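Long-range contacts in putative amidohydrolase (Unidentified, PDB 3MKV), which probably hydrolyses dipeptides with a C-terminal proline, as a zinc-dependent prolidase of the amidohydrolase superfamily: residues Y212-R218 and R243-V249; Y236-A242 and N256-T262. All coordinates share one frame; numbering follows the deposited sequence. Where two conformers were deposited one is given.

How the contacts relate
Helix 238-246 serves both contacts: contact 2 takes its N-terminal end and the loop before it, contact 1 its C-terminal end and the turn after it. The centres lie 14 Å apart on the same side of the chain's centre, and each contact pairs this helix with another one, 214-225 in contact 1 and 260-269 in contact 2. Contact 1 is the more buried, with a buried arginine gripping a backbone carbonyl beside Ile217 and Cys247, and further charges and waters toward the exposed side; a second subunit meets helix 214-225 at its N-terminal end. Contact 2 is partly buried, lacks salt bridges between its segments, and rests on apolar packing and one backbone bond, with Tyr236 close to zinc.

Contact 1. Residues Y212-R218 and R243-V249; sequences YSEDEIR and RAVRCGV
Arg243 and Tyr212 make the polar join: NH1 and NH2 of the arginine both donate to Tyr212 O, each at 3.0 Å. The oxygen lies at the guanidinium edge, only 4° out of its plane, so one carbonyl receives the end of the fork. NH2 meets a lone pair of Tyr212 O in the carbonyl plane, whereas NH1 is tilted from that plane. The bend of Arg243 at chi3 (-52°) carries the guanidinium across the Glu214 chain, whose CG is 3.6 Å from NH2. Water 1 joins the two residues, accepting from Arg243 NE and donating to Glu214 OE1.

Beneath this polar layer, Cys247 packs against one side of helix 214-225: its SG lies 3.7 Å from Glu214 CB, and its CB is 3.7 Å from Arg218 CG. Ile217 points at the same cysteine, and its CG2 also reaches Val249 CG2 at 3.9 Å.

Glu214 is shared further out. OE2 accepts from Arg218 NH1 at 3.0 Å through its anti lone pair, a salt bridge expected to favour the charged carboxylate. A longer one from OE1 to Arg246 NH2 is tentative, that side chain being modelled twice. Water 2 ties Arg218 NH1 to Arg246 O.

Behind these groups, Ser213 and Glu216 form a capping box that starts helix 214-225, and Glu216 OE1 also pairs with Arg182 of a second subunit. On the partner helix, Gly248 ends 238-246 with a Schellman motif. The contact thus joins successive helices, 214-225 and 238-246, of the helical layer around the strands of the amidohydrolase TIM barrel.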
ATOM      1  N   TYR A 212     -20.608   2.219 -20.002  1.00 51.85           N
ATOM      2  CA  TYR A 212     -19.410   2.901 -20.493  1.00 51.77           C
ATOM      3  C   TYR A 212     -19.709   4.192 -21.238  1.00 52.59           C
ATOM      4  O   TYR A 212     -20.778   4.364 -21.820  1.00 56.69           O
ATOM      5  CB  TYR A 212     -18.562   1.970 -21.390  1.00 50.20           C
ATOM      6  CG  TYR A 212     -17.692   1.004 -20.608  1.00 46.84           C
ATOM      7  CD1 TYR A 212     -17.721  -0.370 -20.861  1.00 43.39           C
ATOM      8  CD2 TYR A 212     -16.870   1.463 -19.597  1.00 44.43           C
ATOM      9  CE1 TYR A 212     -16.940  -1.248 -20.143  1.00 37.23           C
ATOM     10  CE2 TYR A 212     -16.081   0.592 -18.869  1.00 53.23           C
ATOM     11  CZ  TYR A 212     -16.117  -0.760 -19.137  1.00 52.20           C
ATOM     12  OH  TYR A 212     -15.319  -1.604 -18.385  1.00 48.25           O
ATOM     13  N   SER A 213     -18.743   5.099 -21.206  1.00 52.68           N
ATOM     14  CA  SER A 213     -18.744   6.277 -22.056  1.00 49.68           C
ATOM     15  C   SER A 213     -18.252   5.886 -23.444  1.00 48.89           C
ATOM     16  O   SER A 213     -17.630   4.839 -23.611  1.00 49.40           O
ATOM     17  CB  SER A 213     -17.789   7.323 -21.479  1.00 50.43           C
ATOM     18  OG  SER A 213     -16.441   6.877 -21.545  1.00 49.91           O
ATOM     19  N   GLU A 214     -18.504   6.745 -24.426  1.00 47.42           N
ATOM     20  CA  GLU A 214     -18.035   6.530 -25.791  1.00 48.25           C
ATOM     21  C   GLU A 214     -16.508   6.576 -25.927  1.00 53.35           C
ATOM     22  O   GLU A 214     -15.929   5.951 -26.819  1.00 52.96           O
ATOM     23  CB  GLU A 214     -18.678   7.558 -26.709  1.00 50.90           C
ATOM     24  CG  GLU A 214     -20.204   7.472 -26.695  1.00 58.24           C
ATOM     25  CD  GLU A 214     -20.839   8.285 -27.794  1.00 61.42           C
ATOM     26  OE1 GLU A 214     -22.059   8.538 -27.711  1.00 70.20           O
ATOM     27  OE2 GLU A 214     -20.113   8.681 -28.736  1.00 68.63           O
ATOM     28  N   ASP A 215     -15.866   7.329 -25.040  1.00 55.14           N
ATOM     29  CA  ASP A 215     -14.417   7.365 -24.959  1.00 53.22           C
ATOM     30  C   ASP A 215     -13.839   6.015 -24.546  1.00 49.56           C
ATOM     31  O   ASP A 215     -12.804   5.589 -25.068  1.00 48.03           O
ATOM     32  CB  ASP A 215     -13.978   8.421 -23.946  1.00 60.97           C
ATOM     33  CG  ASP A 215     -14.014   9.833 -24.509  1.00 71.35           C
ATOM     34  OD1 ASP A 215     -13.583  10.035 -25.666  1.00 75.07           O
ATOM     35  OD2 ASP A 215     -14.463  10.744 -23.780  1.00 80.28           O
ATOM     36  N   GLU A 216     -14.482   5.364 -23.579  1.00 46.96           N
ATOM     37  CA  GLU A 216     -14.046   4.028 -23.152  1.00 48.80           C
ATOM     38  C   GLU A 216     -14.277   3.001 -24.258  1.00 43.37           C
ATOM     39  O   GLU A 216     -13.352   2.301 -24.646  1.00 52.21           O
ATOM     40  CB  GLU A 216     -14.727   3.595 -21.842  1.00 51.61           C
ATOM     41  CG  GLU A 216     -14.225   4.322 -20.587  1.00 41.43           C
ATOM     42  CD  GLU A 216     -15.291   4.427 -19.509  1.00 45.67           C
ATOM     43  OE1 GLU A 216     -15.022   4.068 -18.335  1.00 38.08           O
ATOM     44  OE2 GLU A 216     -16.413   4.866 -19.839  1.00 53.47           O
ATOM     45  N   ILE A 217     -15.489   2.947 -24.805  1.00 47.54           N
ATOM     46  CA  ILE A 217     -15.797   1.987 -25.862  1.00 49.73           C
ATOM     47  C   ILE A 217     -14.810   2.099 -27.012  1.00 50.60           C
ATOM     48  O   ILE A 217     -14.242   1.096 -27.449  1.00 56.09           O
ATOM     49  CB  ILE A 217     -17.224   2.165 -26.417  1.00 49.28           C
ATOM     50  CG1 ILE A 217     -18.263   1.895 -25.332  1.00 51.40           C
ATOM     51  CG2 ILE A 217     -17.461   1.251 -27.634  1.00 31.37           C
ATOM     52  CD1 ILE A 217     -19.710   2.098 -25.813  1.00 55.01           C
ATOM     53  N   ARG A 218     -14.613   3.317 -27.504  1.00 51.17           N
ATOM     54  CA  ARG A 218     -13.678   3.554 -28.602  1.00 51.54           C
ATOM     55  C   ARG A 218     -12.239   3.159 -28.240  1.00 53.33           C
ATOM     56  O   ARG A 218     -11.509   2.634 -29.081  1.00 55.80           O
ATOM     57  CB  ARG A 218     -13.746   5.006 -29.089  1.00 50.44           C
ATOM     58  CG  ARG A 218     -15.108   5.410 -29.656  1.00 57.89           C
ATOM     59  CD  ARG A 218     -15.058   6.740 -30.419  1.00 55.72           C
ATOM     60  NE  ARG A 218     -15.196   7.887 -29.522  1.00 61.45           N
ATOM     61  CZ  ARG A 218     -16.329   8.559 -29.335  1.00 63.41           C
ATOM     62  NH1 ARG A 218     -17.438   8.220 -29.995  1.00 56.19           N
ATOM     63  NH2 ARG A 218     -16.351   9.576 -28.488  1.00 65.06           N
ATOM     64  N   ARG A 243     -25.081   3.504 -29.916  1.00 53.73           N
ATOM     65  CA  ARG A 243     -23.824   4.162 -29.537  1.00 55.68           C
ATOM     66  C   ARG A 243     -22.651   3.192 -29.626  1.00 54.09           C
ATOM     67  O   ARG A 243     -21.550   3.553 -30.061  1.00 54.06           O
ATOM     68  CB  ARG A 243     -23.918   4.777 -28.137  1.00 54.23           C
ATOM     69  CG  ARG A 243     -24.470   3.834 -27.086  1.00 64.67           C
ATOM     70  CD  ARG A 243     -24.899   4.584 -25.826  1.00 67.04           C
ATOM     71  NE  ARG A 243     -23.837   5.446 -25.313  1.00 70.93           N
ATOM     72  CZ  ARG A 243     -22.955   5.095 -24.377  1.00 65.07           C
ATOM     73  NH1 ARG A 243     -22.985   3.878 -23.831  1.00 51.30           N
ATOM     74  NH2 ARG A 243     -22.036   5.967 -23.987  1.00 60.35           N
ATOM     75  N   ALA A 244     -22.909   1.959 -29.209  1.00 48.60           N
ATOM     76  CA  ALA A 244     -21.936   0.888 -29.296  1.00 51.22           C
ATOM     77  C   ALA A 244     -21.458   0.705 -30.726  1.00 49.15           C
ATOM     78  O   ALA A 244     -20.261   0.604 -30.992  1.00 55.97           O
ATOM     79  CB  ALA A 244     -22.549  -0.413 -28.771  1.00 52.69           C
ATOM     80  N   VAL A 245     -22.399   0.666 -31.655  1.00 49.80           N
ATOM     81  CA  VAL A 245     -22.051   0.497 -33.058  1.00 52.02           C
ATOM     82  C   VAL A 245     -21.289   1.690 -33.643  1.00 54.36           C
ATOM     83  O   VAL A 245     -20.389   1.508 -34.468  1.00 55.10           O
ATOM     84  CB  VAL A 245     -23.285   0.159 -33.905  1.00 51.16           C
ATOM     85  CG1 VAL A 245     -22.990   0.355 -35.374  1.00 57.27           C
ATOM     86  CG2 VAL A 245     -23.700  -1.270 -33.636  1.00 42.43           C
ATOM     87  N   ARG A 246     -21.642   2.905 -33.228  1.00 53.24           N
ATOM     88  CA  ARG A 246     -20.965   4.108 -33.705  0.50 53.83           C
ATOM     89  C   ARG A 246     -19.562   4.178 -33.135  1.00 54.49           C
ATOM     90  O   ARG A 246     -18.703   4.881 -33.652  1.00 58.02           O
ATOM     91  CB  ARG A 246     -21.730   5.364 -33.285  0.50 55.06           C
ATOM     92  CG  ARG A 246     -22.961   5.666 -34.105  0.50 56.56           C
ATOM     93  CD  ARG A 246     -23.587   6.990 -33.683  0.50 61.59           C
ATOM     94  NE  ARG A 246     -24.598   6.831 -32.639  0.50 64.26           N
ATOM     95  CZ  ARG A 246     -24.429   7.159 -31.360  0.50 62.54           C
ATOM     96  NH1 ARG A 246     -25.423   6.973 -30.497  0.50 55.14           N
ATOM     97  NH2 ARG A 246     -23.274   7.671 -30.944  0.50 50.66           N
ATOM     98  N   CYS A 247     -19.343   3.456 -32.042  1.00 56.15           N
ATOM     99  CA  CYS A 247     -18.038   3.444 -31.392  1.00 57.85           C
ATOM    100  C   CYS A 247     -17.139   2.351 -31.952  1.00 54.96           C
ATOM    101  O   CYS A 247     -15.948   2.313 -31.657  1.00 56.96           O
ATOM    102  CB  CYS A 247     -18.180   3.303 -29.879  1.00 57.87           C
ATOM    103  SG  CYS A 247     -18.870   4.772 -29.074  1.00 61.52           S
ATOM    104  N   GLY A 248     -17.710   1.473 -32.768  1.00 55.07           N
ATOM    105  CA  GLY A 248     -16.917   0.522 -33.539  1.00 52.89           C
ATOM    106  C   GLY A 248     -17.111  -0.943 -33.176  1.00 54.47           C
ATOM    107  O   GLY A 248     -16.437  -1.810 -33.730  1.00 52.57           O
ATOM    108  N   VAL A 249     -18.027  -1.221 -32.251  1.00 50.98           N
ATOM    109  CA  VAL A 249     -18.309  -2.583 -31.815  1.00 49.88           C
ATOM    110  C   VAL A 249     -18.783  -3.448 -32.992  1.00 53.25           C
ATOM    111  O   VAL A 249     -19.636  -3.018 -33.760  1.00 53.24           O
ATOM    112  CB  VAL A 249     -19.381  -2.565 -30.729  1.00 49.45           C
ATOM    113  CG1 VAL A 249     -19.873  -3.954 -30.430  1.00 56.96           C
ATOM    114  CG2 VAL A 249     -18.839  -1.916 -29.473  1.00 51.35           C
TER
HETATM  115  O   HOH W   1     -23.567   8.108 -25.512  1.00 61.04           O
HETATM  116  O   HOH W   2     -17.622   7.261 -32.600  1.00 56.45           O

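Contact 2. Residues Y236-A242 and N256-T262; sequences YTPAAIA and NLIDDET. With SO4 (sulfate ion), chain K.
Tyr236-Pro238 runs beside Asn256-Ile258 with CA atoms about 5 Å apart in step, and Leu257 N donates to Tyr236 O at 3.1 Å. Next to this bond the Tyr236 ring and the Asn256 amide lie side by side and point the same way, their planes 89° apart. Asn256 OD1 is 3.5 Å from Tyr236 CE1, at the ring's edge, and Asn256 ND2 donates to Val303 O.

At its far end Tyr236 OH donates to sulfate O2 at 2.7 Å, an ion probably left by the crystallisation liquor, and is also bonded to Tyr280 OH. The ring meets His234 edge-to-face and lies against His254 with planes about 30° apart; both histidines are zinc ligands. Each segment follows a barrel strand, 232-235 or 251-254, and leads into the next helix, which places the tyrosine at the C-terminal ends of the strands, where amidohydrolases hold their metal site.

Pro238 opens helix 238-246 and lies against the start of helix 260-269: its CG is 3.7 Å from Asp259 CG. Asp259 is the N-cap residue, and its OD1 receives Thr262 N and Thr262 OG1 from opposite faces of the carboxylate plane. In Thr262 a chi1 of -51° puts OG1 beside the backbone N and leaves CG2 anti to it, packed on Ile241 CG2 at 3.5 Å. Ile241 CD1 extends to Ile258 CB at 3.7 Å, the two side chains crossing at about a right angle, while helix 307-317 covers Ile258 through Ser310 and Met314.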
ATOM      1  N   TYR A 236     -29.156  -3.867 -24.928  1.00 55.93           N
ATOM      2  CA  TYR A 236     -30.582  -4.140 -25.161  1.00 51.68           C
ATOM      3  C   TYR A 236     -31.354  -3.069 -25.954  1.00 53.85           C
ATOM      4  O   TYR A 236     -32.070  -3.401 -26.903  1.00 58.90           O
ATOM      5  CB  TYR A 236     -31.299  -4.412 -23.843  1.00 53.42           C
ATOM      6  CG  TYR A 236     -31.016  -5.772 -23.246  1.00 57.23           C
ATOM      7  CD1 TYR A 236     -31.216  -6.931 -23.986  1.00 58.03           C
ATOM      8  CD2 TYR A 236     -30.579  -5.900 -21.932  1.00 54.11           C
ATOM      9  CE1 TYR A 236     -30.967  -8.176 -23.445  1.00 58.78           C
ATOM     10  CE2 TYR A 236     -30.324  -7.144 -21.381  1.00 59.82           C
ATOM     11  CZ  TYR A 236     -30.519  -8.281 -22.142  1.00 58.53           C
ATOM     12  OH  TYR A 236     -30.268  -9.526 -21.602  1.00 57.34           O
ATOM     13  N   THR A 237     -31.215  -1.801 -25.566  1.00 53.54           N
ATOM     14  CA  THR A 237     -32.029  -0.715 -26.131  1.00 53.93           C
ATOM     15  C   THR A 237     -31.442  -0.025 -27.362  1.00 53.13           C
ATOM     16  O   THR A 237     -30.232  -0.022 -27.579  1.00 54.91           O
ATOM     17  CB  THR A 237     -32.310   0.385 -25.094  1.00 55.91           C
ATOM     18  OG1 THR A 237     -31.079   1.021 -24.733  1.00 67.76           O
ATOM     19  CG2 THR A 237     -32.976  -0.190 -23.852  1.00 52.97           C
ATOM     20  N   PRO A 238     -32.316   0.581 -28.176  1.00 52.24           N
ATOM     21  CA  PRO A 238     -31.832   1.289 -29.360  1.00 50.86           C
ATOM     22  C   PRO A 238     -30.686   2.247 -29.031  1.00 48.61           C
ATOM     23  O   PRO A 238     -29.643   2.201 -29.666  1.00 53.72           O
ATOM     24  CB  PRO A 238     -33.072   2.050 -29.848  1.00 47.67           C
ATOM     25  CG  PRO A 238     -34.243   1.196 -29.370  1.00 47.99           C
ATOM     26  CD  PRO A 238     -33.787   0.630 -28.042  1.00 49.17           C
ATOM     27  N   ALA A 239     -30.882   3.114 -28.045  1.00 53.42           N
ATOM     28  CA  ALA A 239     -29.845   4.068 -27.653  1.00 51.57           C
ATOM     29  C   ALA A 239     -28.501   3.384 -27.365  1.00 53.15           C
ATOM     30  O   ALA A 239     -27.458   3.827 -27.837  1.00 52.07           O
ATOM     31  CB  ALA A 239     -30.307   4.857 -26.445  1.00 47.41           C
ATOM     32  N   ALA A 240     -28.538   2.306 -26.583  1.00 51.32           N
ATOM     33  CA  ALA A 240     -27.330   1.576 -26.204  1.00 51.28           C
ATOM     34  C   ALA A 240     -26.732   0.782 -27.371  1.00 50.81           C
ATOM     35  O   ALA A 240     -25.519   0.764 -27.580  1.00 48.66           O
ATOM     36  CB  ALA A 240     -27.623   0.671 -25.026  1.00 51.29           C
ATOM     37  N   ILE A 241     -27.591   0.136 -28.142  1.00 50.37           N
ATOM     38  CA  ILE A 241     -27.145  -0.530 -29.347  1.00 52.38           C
ATOM     39  C   ILE A 241     -26.488   0.450 -30.318  1.00 55.99           C
ATOM     40  O   ILE A 241     -25.399   0.201 -30.835  1.00 57.53           O
ATOM     41  CB  ILE A 241     -28.312  -1.201 -30.040  1.00 53.86           C
ATOM     42  CG1 ILE A 241     -28.888  -2.303 -29.137  1.00 51.60           C
ATOM     43  CG2 ILE A 241     -27.873  -1.727 -31.395  1.00 57.67           C
ATOM     44  CD1 ILE A 241     -30.183  -2.923 -29.648  1.00 48.02           C
ATOM     45  N   ALA A 242     -27.151   1.576 -30.551  1.00 56.40           N
ATOM     46  CA  ALA A 242     -26.679   2.565 -31.514  1.00 54.90           C
ATOM     47  C   ALA A 242     -25.299   3.145 -31.180  1.00 53.47           C
ATOM     48  O   ALA A 242     -24.444   3.279 -32.061  1.00 53.20           O
ATOM     49  CB  ALA A 242     -27.720   3.691 -31.666  1.00 54.14           C
ATOM     50  N   ASN A 256     -32.504  -7.159 -27.761  1.00 54.38           N
ATOM     51  CA  ASN A 256     -33.924  -7.446 -27.603  1.00 59.35           C
ATOM     52  C   ASN A 256     -34.879  -6.306 -27.956  1.00 61.75           C
ATOM     53  O   ASN A 256     -35.883  -6.520 -28.644  1.00 64.22           O
ATOM     54  CB  ASN A 256     -34.215  -7.911 -26.178  1.00 58.91           C
ATOM     55  CG  ASN A 256     -33.714  -9.315 -25.904  1.00 62.28           C
ATOM     56  OD1 ASN A 256     -32.548  -9.639 -26.150  1.00 65.25           O
ATOM     57  ND2 ASN A 256     -34.594 -10.151 -25.367  1.00 55.69           N
ATOM     58  N   LEU A 257     -34.580  -5.108 -27.467  1.00 60.35           N
ATOM     59  CA  LEU A 257     -35.481  -3.968 -27.630  1.00 58.57           C
ATOM     60  C   LEU A 257     -35.084  -3.090 -28.812  1.00 58.35           C
ATOM     61  O   LEU A 257     -35.425  -1.916 -28.872  1.00 63.22           O
ATOM     62  CB  LEU A 257     -35.523  -3.144 -26.344  1.00 55.56           C
ATOM     63  CG  LEU A 257     -36.038  -3.958 -25.153  1.00 59.39           C
ATOM     64  CD1 LEU A 257     -35.881  -3.207 -23.837  1.00 55.55           C
ATOM     65  CD2 LEU A 257     -37.490  -4.359 -25.382  1.00 63.39           C
ATOM     66  N   ILE A 258     -34.350  -3.664 -29.751  1.00 58.79           N
ATOM     67  CA  ILE A 258     -33.933  -2.914 -30.919  1.00 59.93           C
ATOM     68  C   ILE A 258     -35.165  -2.457 -31.691  1.00 62.68           C
ATOM     69  O   ILE A 258     -36.222  -3.091 -31.626  1.00 59.44           O
ATOM     70  CB  ILE A 258     -33.022  -3.765 -31.830  1.00 58.43           C
ATOM     71  CG1 ILE A 258     -32.403  -2.906 -32.928  1.00 50.22           C
ATOM     72  CG2 ILE A 258     -33.788  -4.944 -32.424  1.00 45.24           C
ATOM     73  CD1 ILE A 258     -31.251  -3.594 -33.638  1.00 46.92           C
ATOM     74  N   ASP A 259     -35.024  -1.357 -32.422  1.00 65.15           N
ATOM     75  CA  ASP A 259     -36.107  -0.850 -33.251  1.00 67.82           C
ATOM     76  C   ASP A 259     -35.692  -0.769 -34.719  1.00 69.81           C
ATOM     77  O   ASP A 259     -34.500  -0.799 -35.041  1.00 69.20           O
ATOM     78  CB  ASP A 259     -36.567   0.520 -32.749  1.00 67.65           C
ATOM     79  CG  ASP A 259     -35.487   1.576 -32.868  1.00 75.16           C
ATOM     80  OD1 ASP A 259     -34.388   1.259 -33.385  1.00 67.30           O
ATOM     81  OD2 ASP A 259     -35.739   2.729 -32.447  1.00 81.28           O
ATOM     82  N   ASP A 260     -36.681  -0.671 -35.605  1.00 71.99           N
ATOM     83  CA  ASP A 260     -36.432  -0.591 -37.044  1.00 69.90           C
ATOM     84  C   ASP A 260     -35.267   0.331 -37.369  1.00 68.80           C
ATOM     85  O   ASP A 260     -34.377  -0.022 -38.152  1.00 69.76           O
ATOM     86  CB  ASP A 260     -37.679  -0.093 -37.765  1.00 70.86           C
ATOM     87  CG  ASP A 260     -38.849  -1.041 -37.618  1.00 89.82           C
ATOM     88  OD1 ASP A 260     -39.840  -0.667 -36.953  1.00101.72           O
ATOM     89  OD2 ASP A 260     -38.775  -2.170 -38.153  1.00 98.13           O
ATOM     90  N   GLU A 261     -35.280   1.517 -36.770  1.00 65.16           N
ATOM     91  CA  GLU A 261     -34.286   2.536 -37.075  1.00 64.77           C
ATOM     92  C   GLU A 261     -32.865   2.103 -36.691  1.00 64.99           C
ATOM     93  O   GLU A 261     -31.904   2.364 -37.425  1.00 64.14           O
ATOM     94  CB  GLU A 261     -34.648   3.850 -36.390  1.00 64.49           C
ATOM     95  CG  GLU A 261     -33.655   4.967 -36.670  1.00 78.45           C
ATOM     96  CD  GLU A 261     -33.802   6.142 -35.715  1.00 89.91           C
ATOM     97  OE1 GLU A 261     -32.760   6.683 -35.283  1.00 93.13           O
ATOM     98  OE2 GLU A 261     -34.953   6.523 -35.396  1.00 92.24           O
ATOM     99  N   THR A 262     -32.735   1.450 -35.539  1.00 61.63           N
ATOM    100  CA  THR A 262     -31.438   0.974 -35.083  1.00 60.75           C
ATOM    101  C   THR A 262     -31.055  -0.277 -35.856  1.00 60.80           C
ATOM    102  O   THR A 262     -29.882  -0.484 -36.187  1.00 59.16           O
ATOM    103  CB  THR A 262     -31.445   0.664 -33.581  1.00 60.72           C
ATOM    104  OG1 THR A 262     -31.981   1.780 -32.869  1.00 58.60           O
ATOM    105  CG2 THR A 262     -30.039   0.392 -33.082  1.00 61.21           C
TER
HETATM  106  S   SO4 K 427     -28.644 -10.893 -18.915  0.50 64.06           S
HETATM  107  O1  SO4 K 427     -29.559 -11.877 -19.500  0.50 63.72           O
HETATM  108  O2  SO4 K 427     -29.152  -9.546 -19.168  0.50 64.08           O
HETATM  109  O3  SO4 K 427     -28.558 -11.104 -17.469  0.50 57.30           O
HETATM  110  O4  SO4 K 427     -27.324 -11.036 -19.529  0.50 57.60           O